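Local structure of periplasmic solute binding protein (Candidatus liberibacter, 4CL2) at residues A[166-174]-A[213-224]; A[241-249]-A[262-270]. The protein probably captures manganese or zinc ions in the periplasm and delivers them to an ABC transporter for uptake. All coordinates share one frame; numbering follows the deposited sequence.

Contact 1: residues A[166-174]-A[213-224]; sequences RWFVTSEGC and HKIKFIFSESTN. With MN (manganese (II) ion), chain L.
The indole of Trp167 takes Ile215 over one face: CD1 sits 3.8 Å from the centroid of the five-membered ring, a CH-pi contact close to the ring normal. Farther out, the six-membered ring forms an offset stack with the imidazole of His213, planes at 27°, so that Trp167 CZ2 lies over a face of the His213 ring. At the edge of the Phe219 ring, near its plane, comes the carbonyl oxygen of Val169. That oxygen also receives Phe219 N in a nearly straight 3.0 Å hydrogen bond, the one direct backbone bond joining strands 167-170 and 217-221, which run in the same general direction but splay by 46°. Where they part, water 1 accepts from Val169 N and donates to Phe217 O. With CG1 anti to its backbone N (chi1 -176°), Val169 presses that methyl on Ile218 and turns CG2 to Ile215.

At the other end the Glu221 carboxylate clasps the corner after the strand. OE2 takes Ser171 N on its syn lone pair at 2.9 Å, and OE1 takes Glu172 N, also on the syn side, while Asn224 ND2 reaches OE1 from above the carboxylate plane. A bend at chi2 folds the Glu221 chain back to this position. Ser171 OG bonds Phe219 O at 2.9 Å in the carbonyl plane.

Glu172 holds manganese with its carboxylate, OE2 at 2.3 Å and OE1 at a longer 2.7 Å, alongside His106 and Asp247; OE2 also receives Asn193 N. Glu221 thus probably serves as a second-shell residue, steadying the backbone from which this metal ligand extends.

Contact 2: residues A[241-249]-A[262-270]; sequences GGVLYVDSL and LLRFSLTKI. With MN (manganese (II) ion), chain L; SO4 (sulfate ion), chain E; SO4 (sulfate ion), chain F.
Leu262 opens the contact by laying its branched end against the turn after strand 241-244: CG lies 3.2 Å from Tyr245 O, and CD1 reaches Ser248 O and CD2 of Leu249. That turn carries Asp247, a manganese ligand through OD1 (2.5 Å) and, at longer range, OD2. Arg264 faces another way and holds a sulfate, probably from the crystallisation liquor, through NH1, with the sulfate oxygen in the guanidinium plane; it also pairs with Asp261. Next comes Phe265, whose ring receives the edge of Tyr245 in an offset edge-to-face pair, centroids 5.4 Å apart and planes at 87°. Its CG stands anti to the backbone N (chi1 -177°), which sends the ring out to Tyr245 CD1 and brings its own edge to Val243 O. Ser266 makes the polar link, its OG donating to Tyr245 O at 2.7 Å from a position 29° out of the carbonyl plane; Tyr245 N is 2.9 Å from the same OG.

One turn on, Lys269 lays its aliphatic chain across the strand, bending only at its end. CB and CG touch Leu244 CD2, CD passes Val243 O at 3.5 Å, and CE lies over the Gly241-Gly242 backbone, 3.2 Å from Gly241 O. Ile270 completes the row by meeting Leu244 CD2 through CG1.

The helix runs nearly antiparallel to the strand and closes one side of it. Strand 217-221 is the strand's sheet neighbour and supplies Phe219 to pack on Leu244, while helix 133-158 receives Leu263 and Leu267 from the far side of 262-270, and helix 12-22 meets Leu249 and Leu262.

How the contacts relate
Contact 1 is the more buried of the two, whereas contact 2 is only partly buried and reaches outward through Tyr245, Phe265 and Lys269. They are joined through one sheet, in which strand 217-221 of contact 1 neighbours strand 239-244 of contact 2, with a probable hydrogen bond from Gly241 N to Ile218 O. Contact 1 joins aromatic and apolar packing at one end to backbone and carboxylate hydrogen bonds at the other; strand-to-helix contact 2 relies mainly on apolar and aromatic packing with one serine bond. Both lead to the manganese. There Glu172 OE1 and Asp247 OD2 lie 2.7 Å apart, a closeness of like charges that the bound cation probably offsets, with His106 as third protein ligand.

Contact 1: residues A[166-174]-A[213-224]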
loop_
_atom_site.group_PDB
_atom_site.type_symbol
_atom_site.label_atom_id
_atom_site.label_comp_id
_atom_site.label_asym_id
_atom_site.label_seq_id
_atom_site.Cartn_x
_atom_site.Cartn_y
_atom_site.Cartn_z
ATOM N N ARG A 166 -11.160 -18.917 -2.683
ATOM C CA ARG A 166 -10.489 -17.736 -3.197
ATOM C C ARG A 166 -11.097 -16.394 -2.672
ATOM O O ARG A 166 -11.705 -15.604 -3.389
ATOM C CB ARG A 166 -10.419 -17.765 -4.703
ATOM C CG ARG A 166 -9.552 -18.958 -5.192
ATOM C CD ARG A 166 -9.719 -19.268 -6.683
ATOM N NE ARG A 166 -9.046 -18.254 -7.406
ATOM C CZ ARG A 166 -7.767 -18.262 -7.845
ATOM N NH1 ARG A 166 -6.945 -19.279 -7.764
ATOM N NH2 ARG A 166 -7.370 -17.174 -8.395
ATOM N N TRP A 167 -10.887 -16.190 -1.404
ATOM C CA TRP A 167 -11.408 -15.027 -0.663
ATOM C C TRP A 167 -10.291 -14.450 0.138
ATOM O O TRP A 167 -9.574 -15.199 0.838
ATOM C CB TRP A 167 -12.471 -15.456 0.312
ATOM C CG TRP A 167 -13.720 -15.861 -0.332
ATOM C CD1 TRP A 167 -14.102 -17.114 -0.661
ATOM C CD2 TRP A 167 -14.773 -15.001 -0.723
ATOM N NE1 TRP A 167 -15.307 -17.087 -1.257
ATOM C CE2 TRP A 167 -15.746 -15.793 -1.316
ATOM C CE3 TRP A 167 -14.977 -13.632 -0.637
ATOM C CZ2 TRP A 167 -16.934 -15.272 -1.804
ATOM C CZ3 TRP A 167 -16.161 -13.110 -1.123
ATOM C CH2 TRP A 167 -17.109 -13.921 -1.704
ATOM N N PHE A 168 -10.150 -13.132 0.083
ATOM C CA PHE A 168 -9.202 -12.387 0.944
ATOM C C PHE A 168 -10.133 -11.590 1.874
ATOM O O PHE A 168 -10.843 -10.710 1.377
ATOM C CB PHE A 168 -8.339 -11.403 0.207
ATOM C CG PHE A 168 -7.282 -12.014 -0.651
ATOM C CD1 PHE A 168 -6.778 -13.288 -0.397
ATOM C CD2 PHE A 168 -6.790 -11.294 -1.729
ATOM C CE1 PHE A 168 -5.791 -13.795 -1.238
ATOM C CE2 PHE A 168 -5.807 -11.821 -2.550
ATOM C CZ PHE A 168 -5.318 -13.072 -2.288
ATOM N N VAL A 169 -10.160 -11.936 3.151
ATOM C CA VAL A 169 -11.073 -11.277 4.149
ATOM C C VAL A 169 -10.281 -10.569 5.256
ATOM O O VAL A 169 -9.475 -11.157 5.934
ATOM C CB VAL A 169 -12.038 -12.276 4.781
ATOM C CG1 VAL A 169 -13.040 -11.593 5.735
ATOM C CG2 VAL A 169 -12.785 -13.013 3.672
ATOM N N THR A 170 -10.476 -9.283 5.329
ATOM C CA THR A 170 -9.627 -8.438 6.148
ATOM C C THR A 170 -10.528 -7.498 6.936
ATOM O O THR A 170 -11.759 -7.559 6.823
ATOM C CB THR A 170 -8.649 -7.608 5.343
ATOM O OG1 THR A 170 -9.396 -6.847 4.412
ATOM C CG2 THR A 170 -7.650 -8.466 4.608
ATOM N N SER A 171 -9.905 -6.650 7.747
ATOM C CA SER A 171 -10.684 -5.729 8.576
ATOM C C SER A 171 -10.893 -4.461 7.715
ATOM O O SER A 171 -12.048 -4.160 7.367
ATOM C CB SER A 171 -9.909 -5.429 9.899
ATOM O OG SER A 171 -9.878 -6.641 10.667
ATOM N N GLU A 172 -9.855 -3.706 7.507
ATOM C CA GLU A 172 -9.869 -2.639 6.494
ATOM C C GLU A 172 -9.882 -3.233 5.090
ATOM O O GLU A 172 -9.360 -4.322 4.873
ATOM C CB GLU A 172 -8.614 -1.763 6.624
ATOM C CG GLU A 172 -8.719 -0.457 5.846
ATOM C CD GLU A 172 -7.404 0.312 5.783
ATOM O OE1 GLU A 172 -6.340 -0.279 5.687
ATOM O OE2 GLU A 172 -7.411 1.511 5.749
ATOM N N GLY A 173 -10.483 -2.520 4.121
ATOM C CA GLY A 173 -10.460 -3.007 2.696
ATOM C C GLY A 173 -9.117 -2.788 2.036
ATOM O O GLY A 173 -9.004 -2.124 0.979
ATOM N N CYS A 174 -8.080 -3.379 2.597
ATOM C CA CYS A 174 -6.725 -3.111 2.187
ATOM C C CYS A 174 -6.235 -4.020 1.059
ATOM O O CYS A 174 -5.156 -3.793 0.574
ATOM C CB CYS A 174 -5.794 -3.265 3.405
ATOM S SG CYS A 174 -5.907 -4.841 4.248
ATOM N N HIS A 213 -20.402 -18.499 2.196
ATOM C CA HIS A 213 -19.298 -19.095 1.419
ATOM C C HIS A 213 -18.317 -19.907 2.234
ATOM O O HIS A 213 -17.297 -20.278 1.736
ATOM C CB HIS A 213 -18.539 -18.037 0.628
ATOM C CG HIS A 213 -19.429 -17.168 -0.197
ATOM N ND1 HIS A 213 -20.119 -17.639 -1.287
ATOM C CD2 HIS A 213 -19.754 -15.858 -0.083
ATOM C CE1 HIS A 213 -20.849 -16.667 -1.799
ATOM N NE2 HIS A 213 -20.639 -15.573 -1.089
ATOM N N LYS A 214 -18.647 -20.212 3.490
ATOM C CA LYS A 214 -17.790 -21.072 4.307
ATOM C C LYS A 214 -16.350 -20.570 4.306
ATOM O O LYS A 214 -15.405 -21.341 4.206
ATOM C CB LYS A 214 -17.868 -22.535 3.847
ATOM C CG LYS A 214 -19.173 -23.233 4.239
ATOM C CD LYS A 214 -19.008 -24.757 4.163
ATOM C CE LYS A 214 -20.260 -25.515 4.577
ATOM N NZ LYS A 214 -21.413 -25.224 3.684
ATOM N N ILE A 215 -16.210 -19.266 4.502
ATOM C CA ILE A 215 -14.891 -18.632 4.536
ATOM C C ILE A 215 -14.191 -18.941 5.856
ATOM O O ILE A 215 -14.798 -18.917 6.923
ATOM C CB ILE A 215 -15.011 -17.127 4.293
ATOM C CG1 ILE A 215 -15.632 -16.903 2.904
ATOM C CG2 ILE A 215 -13.636 -16.514 4.409
ATOM C CD1 ILE A 215 -16.122 -15.513 2.613
ATOM N N LYS A 216 -12.916 -19.301 5.774
ATOM C CA LYS A 216 -12.212 -19.921 6.882
ATOM C C LYS A 216 -11.374 -18.961 7.766
ATOM O O LYS A 216 -11.138 -19.244 8.906
ATOM C CB LYS A 216 -11.261 -20.975 6.300
ATOM C CG LYS A 216 -11.973 -22.096 5.546
ATOM C CD LYS A 216 -12.821 -22.922 6.471
ATOM C CE LYS A 216 -13.639 -23.928 5.675
ATOM N NZ LYS A 216 -14.772 -24.414 6.503
ATOM N N PHE A 217 -10.951 -17.856 7.189
ATOM C CA PHE A 217 -10.039 -16.907 7.858
ATOM C C PHE A 217 -10.407 -15.457 7.627
ATOM O O PHE A 217 -10.817 -15.022 6.505
ATOM C CB PHE A 217 -8.564 -17.148 7.402
ATOM C CG PHE A 217 -7.979 -18.424 7.949
ATOM C CD1 PHE A 217 -7.355 -18.442 9.189
ATOM C CD2 PHE A 217 -8.059 -19.582 7.206
ATOM C CE1 PHE A 217 -6.831 -19.629 9.692
ATOM C CE2 PHE A 217 -7.557 -20.789 7.694
ATOM C CZ PHE A 217 -6.958 -20.809 8.947
ATOM N N ILE A 218 -10.157 -14.675 8.676
ATOM C CA ILE A 218 -10.203 -13.211 8.591
ATOM C C ILE A 218 -9.005 -12.584 9.289
ATOM O O ILE A 218 -8.690 -12.992 10.398
ATOM C CB ILE A 218 -11.558 -12.628 9.169
ATOM C CG1 ILE A 218 -11.572 -11.080 9.105
ATOM C CG2 ILE A 218 -11.833 -13.194 10.542
ATOM C CD1 ILE A 218 -12.964 -10.481 9.385
ATOM N N PHE A 219 -8.368 -11.612 8.656
ATOM C CA PHE A 219 -7.166 -10.938 9.178
ATOM C C PHE A 219 -7.487 -9.571 9.747
ATOM O O PHE A 219 -8.565 -8.967 9.461
ATOM C CB PHE A 219 -6.165 -10.719 8.072
ATOM C CG PHE A 219 -5.687 -11.993 7.413
ATOM C CD1 PHE A 219 -4.642 -12.717 7.981
ATOM C CD2 PHE A 219 -6.302 -12.483 6.279
ATOM C CE1 PHE A 219 -4.195 -13.897 7.395
ATOM C CE2 PHE A 219 -5.844 -13.645 5.669
ATOM C CZ PHE A 219 -4.803 -14.348 6.237
ATOM N N SER A 220 -6.606 -9.097 10.597
ATOM C CA SER A 220 -6.492 -7.656 10.873
ATOM C C SER A 220 -5.188 -7.112 10.455
ATOM O O SER A 220 -4.377 -7.826 9.863
ATOM C CB SER A 220 -6.820 -7.348 12.352
ATOM O OG SER A 220 -5.807 -7.904 13.221
ATOM N N GLU A 221 -4.961 -5.817 10.672
ATOM C CA GLU A 221 -3.820 -5.160 10.157
ATOM C C GLU A 221 -3.030 -4.370 11.219
ATOM O O GLU A 221 -3.515 -4.109 12.291
ATOM C CB GLU A 221 -4.182 -4.306 8.934
ATOM C CG GLU A 221 -4.907 -5.127 7.841
ATOM C CD GLU A 221 -6.436 -5.190 7.978
ATOM O OE1 GLU A 221 -7.041 -4.185 8.083
ATOM O OE2 GLU A 221 -7.017 -6.263 7.953
ATOM N N SER A 222 -1.804 -4.005 10.872
ATOM C CA SER A 222 -0.831 -3.597 11.919
ATOM C C SER A 222 -1.168 -2.225 12.513
ATOM O O SER A 222 -0.757 -1.924 13.639
ATOM C CB SER A 222 0.590 -3.555 11.376
ATOM O OG SER A 222 0.758 -2.559 10.335
ATOM N N THR A 223 -1.998 -1.459 11.831
ATOM C CA THR A 223 -2.428 -0.157 12.390
ATOM C C THR A 223 -3.848 -0.102 12.880
ATOM O O THR A 223 -4.324 0.983 13.175
ATOM C CB THR A 223 -2.168 0.967 11.406
ATOM O OG1 THR A 223 -3.023 0.875 10.252
ATOM C CG2 THR A 223 -0.728 0.891 10.943
ATOM N N ASN A 224 -4.530 -1.231 12.983
ATOM C CA ASN A 224 -5.872 -1.231 13.546
ATOM C C ASN A 224 -6.051 -2.279 14.593
ATOM O O ASN A 224 -5.119 -2.989 14.906
ATOM C CB ASN A 224 -6.934 -1.253 12.427
ATOM C CG ASN A 224 -6.857 -2.477 11.552
ATOM O OD1 ASN A 224 -6.516 -3.573 12.004
ATOM N ND2 ASN A 224 -7.231 -2.310 10.295
HETATM MN MN MN L . -5.394 2.189 4.931
HETATM O O HOH W 1 -9.006 -14.347 4.111
HETATM O O HOH W 2 -5.489 -1.941 7.549
#

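Contact 2: residues A[241-249]-A[262-270]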
loop_
_atom_site.group_PDB
_atom_site.type_symbol
_atom_site.label_atom_id
_atom_site.label_comp_id
_atom_site.label_asym_id
_atom_site.label_seq_id
_atom_site.Cartn_x
_atom_site.Cartn_y
_atom_site.Cartn_z
ATOM N N GLY A 241 -6.938 -14.956 11.379
ATOM C CA GLY A 241 -5.729 -15.233 10.565
ATOM C C GLY A 241 -4.494 -14.490 11.057
ATOM O O GLY A 241 -3.374 -14.779 10.611
ATOM N N GLY A 242 -4.659 -13.550 11.947
ATOM C CA GLY A 242 -3.555 -12.723 12.485
ATOM C C GLY A 242 -3.402 -11.379 11.787
ATOM O O GLY A 242 -4.320 -10.941 11.076
ATOM N N VAL A 243 -2.241 -10.745 11.951
ATOM C CA VAL A 243 -1.951 -9.387 11.548
ATOM C C VAL A 243 -1.169 -9.263 10.270
ATOM O O VAL A 243 -0.087 -9.835 10.138
ATOM C CB VAL A 243 -1.161 -8.643 12.649
ATOM C CG1 VAL A 243 -0.886 -7.221 12.232
ATOM C CG2 VAL A 243 -1.884 -8.656 13.979
ATOM N N LEU A 244 -1.687 -8.505 9.309
ATOM C CA LEU A 244 -0.982 -8.164 8.076
ATOM C C LEU A 244 -0.431 -6.748 8.161
ATOM O O LEU A 244 -0.918 -5.922 8.890
ATOM C CB LEU A 244 -1.905 -8.194 6.851
ATOM C CG LEU A 244 -2.666 -9.523 6.683
ATOM C CD1 LEU A 244 -3.675 -9.408 5.490
ATOM C CD2 LEU A 244 -1.724 -10.700 6.427
ATOM N N TYR A 245 0.613 -6.511 7.373
ATOM C CA TYR A 245 1.232 -5.147 7.248
ATOM C C TYR A 245 0.840 -4.619 5.871
ATOM O O TYR A 245 1.179 -5.186 4.779
ATOM C CB TYR A 245 2.771 -5.227 7.347
ATOM C CG TYR A 245 3.224 -5.411 8.755
ATOM C CD1 TYR A 245 3.149 -6.618 9.351
ATOM C CD2 TYR A 245 3.630 -4.314 9.502
ATOM C CE1 TYR A 245 3.510 -6.798 10.660
ATOM C CE2 TYR A 245 3.972 -4.488 10.831
ATOM C CZ TYR A 245 3.908 -5.722 11.381
ATOM O OH TYR A 245 4.244 -5.973 12.715
ATOM N N VAL A 246 0.072 -3.529 5.871
ATOM C CA VAL A 246 -0.496 -2.961 4.638
ATOM C C VAL A 246 -0.420 -1.430 4.520
ATOM O O VAL A 246 -0.160 -0.925 3.426
ATOM C CB VAL A 246 -1.936 -3.415 4.382
ATOM C CG1 VAL A 246 -2.034 -4.916 4.240
ATOM C CG2 VAL A 246 -2.875 -2.931 5.461
ATOM N N ASP A 247 -0.587 -0.683 5.615
ATOM C CA ASP A 247 -0.778 0.777 5.530
ATOM C C ASP A 247 0.476 1.580 5.796
ATOM O O ASP A 247 0.481 2.776 5.553
ATOM C CB ASP A 247 -1.856 1.220 6.502
ATOM C CG ASP A 247 -3.261 0.889 6.007
ATOM O OD1 ASP A 247 -3.407 0.680 4.801
ATOM O OD2 ASP A 247 -4.157 0.815 6.874
ATOM N N SER A 248 1.504 0.944 6.362
ATOM C CA SER A 248 2.755 1.597 6.732
ATOM C C SER A 248 3.824 0.555 6.763
ATOM O O SER A 248 3.548 -0.589 7.114
ATOM C CB SER A 248 2.588 2.186 8.130
ATOM O OG SER A 248 3.800 2.747 8.637
ATOM N N LEU A 249 5.049 0.926 6.457
ATOM C CA LEU A 249 6.181 0.072 6.798
ATOM C C LEU A 249 6.225 -0.116 8.310
ATOM O O LEU A 249 5.766 0.776 9.080
ATOM C CB LEU A 249 7.496 0.694 6.339
ATOM C CG LEU A 249 7.524 0.913 4.822
ATOM C CD1 LEU A 249 8.857 1.439 4.464
ATOM C CD2 LEU A 249 7.240 -0.350 4.026
ATOM N N LEU A 262 7.328 -5.787 3.135
ATOM C CA LEU A 262 5.920 -5.673 3.441
ATOM C C LEU A 262 5.092 -6.565 2.556
ATOM O O LEU A 262 4.212 -7.321 3.042
ATOM C CB LEU A 262 5.424 -4.226 3.299
ATOM C CG LEU A 262 3.932 -3.967 3.570
ATOM C CD1 LEU A 262 3.788 -2.600 4.264
ATOM C CD2 LEU A 262 3.179 -3.986 2.283
ATOM N N LEU A 263 5.281 -6.492 1.243
ATOM C CA LEU A 263 4.556 -7.378 0.342
ATOM C C LEU A 263 4.872 -8.833 0.674
ATOM O O LEU A 263 3.997 -9.685 0.690
ATOM C CB LEU A 263 4.979 -7.140 -1.111
ATOM C CG LEU A 263 4.444 -5.872 -1.732
ATOM C CD1 LEU A 263 4.950 -5.789 -3.164
ATOM C CD2 LEU A 263 2.927 -5.789 -1.729
ATOM N N ARG A 264 6.156 -9.142 0.840
ATOM C CA ARG A 264 6.576 -10.504 1.087
ATOM C C ARG A 264 5.960 -11.052 2.402
ATOM O O ARG A 264 5.438 -12.167 2.446
ATOM C CB ARG A 264 8.083 -10.610 1.127
ATOM C CG ARG A 264 8.576 -12.030 1.275
ATOM C CD ARG A 264 10.111 -12.077 1.199
ATOM N NE ARG A 264 10.689 -11.373 2.303
ATOM C CZ ARG A 264 11.988 -11.201 2.512
ATOM N NH1 ARG A 264 12.886 -11.616 1.619
ATOM N NH2 ARG A 264 12.374 -10.570 3.626
ATOM N N PHE A 265 5.987 -10.262 3.470
ATOM C CA PHE A 265 5.398 -10.712 4.717
ATOM C C PHE A 265 3.917 -10.960 4.613
ATOM O O PHE A 265 3.440 -12.018 4.982
ATOM C CB PHE A 265 5.675 -9.717 5.858
ATOM C CG PHE A 265 5.151 -10.160 7.163
ATOM C CD1 PHE A 265 5.904 -10.920 8.021
ATOM C CD2 PHE A 265 3.855 -9.807 7.535
ATOM C CE1 PHE A 265 5.355 -11.391 9.189
ATOM C CE2 PHE A 265 3.302 -10.270 8.705
ATOM C CZ PHE A 265 4.049 -11.063 9.526
ATOM N N SER A 266 3.180 -9.972 4.114
ATOM C CA SER A 266 1.733 -10.108 4.068
ATOM C C SER A 266 1.288 -11.195 3.108
ATOM O O SER A 266 0.422 -11.936 3.482
ATOM C CB SER A 266 1.104 -8.764 3.752
ATOM O OG SER A 266 1.372 -7.868 4.878
ATOM N N LEU A 267 1.877 -11.304 1.936
ATOM C CA LEU A 267 1.495 -12.359 1.042
ATOM C C LEU A 267 1.894 -13.742 1.576
ATOM O O LEU A 267 1.187 -14.729 1.397
ATOM C CB LEU A 267 2.001 -12.110 -0.338
ATOM C CG LEU A 267 1.152 -11.132 -1.184
ATOM C CD1 LEU A 267 0.899 -9.783 -0.620
ATOM C CD2 LEU A 267 1.877 -11.016 -2.554
ATOM N N THR A 268 3.057 -13.838 2.245
ATOM C CA THR A 268 3.425 -15.107 2.886
ATOM C C THR A 268 2.417 -15.530 3.901
ATOM O O THR A 268 1.977 -16.681 3.989
ATOM C CB THR A 268 4.898 -15.027 3.472
ATOM O OG1 THR A 268 5.850 -14.811 2.454
ATOM C CG2 THR A 268 5.220 -16.283 4.231
ATOM N N LYS A 269 1.990 -14.596 4.749
ATOM C CA LYS A 269 1.063 -14.894 5.763
ATOM C C LYS A 269 -0.315 -15.334 5.186
ATOM O O LYS A 269 -0.936 -16.262 5.611
ATOM C CB LYS A 269 0.930 -13.705 6.724
ATOM C CG LYS A 269 0.078 -14.050 7.905
ATOM C CD LYS A 269 0.379 -13.126 9.077
ATOM C CE LYS A 269 -0.467 -13.532 10.238
ATOM N NZ LYS A 269 0.045 -14.782 10.908
ATOM N N ILE A 270 -0.721 -14.637 4.114
ATOM C CA ILE A 270 -1.959 -15.041 3.443
ATOM C C ILE A 270 -1.879 -16.460 2.873
ATOM O O ILE A 270 -2.731 -17.279 3.157
ATOM C CB ILE A 270 -2.295 -14.028 2.356
ATOM C CG1 ILE A 270 -2.625 -12.689 3.009
ATOM C CG2 ILE A 270 -3.451 -14.587 1.499
ATOM C CD1 ILE A 270 -2.687 -11.586 1.984
HETATM MN MN MN L . -5.394 2.189 4.931
HETATM S S SO4 E . 13.213 -14.209 -1.249
HETATM O O1 SO4 E . 12.242 -15.291 -1.063
HETATM O O2 SO4 E . 12.526 -12.943 -0.990
HETATM O O3 SO4 E . 13.706 -14.274 -2.644
HETATM O O4 SO4 E . 14.365 -14.331 -0.356
HETATM S S SO4 F . 5.725 -2.169 13.956
HETATM O O1 SO4 F . 4.397 -2.657 13.586
HETATM O O2 SO4 F . 5.541 -1.734 15.362
HETATM O O3 SO4 F . 6.157 -1.024 13.162
HETATM O O4 SO4 F . 6.758 -3.246 14.011
#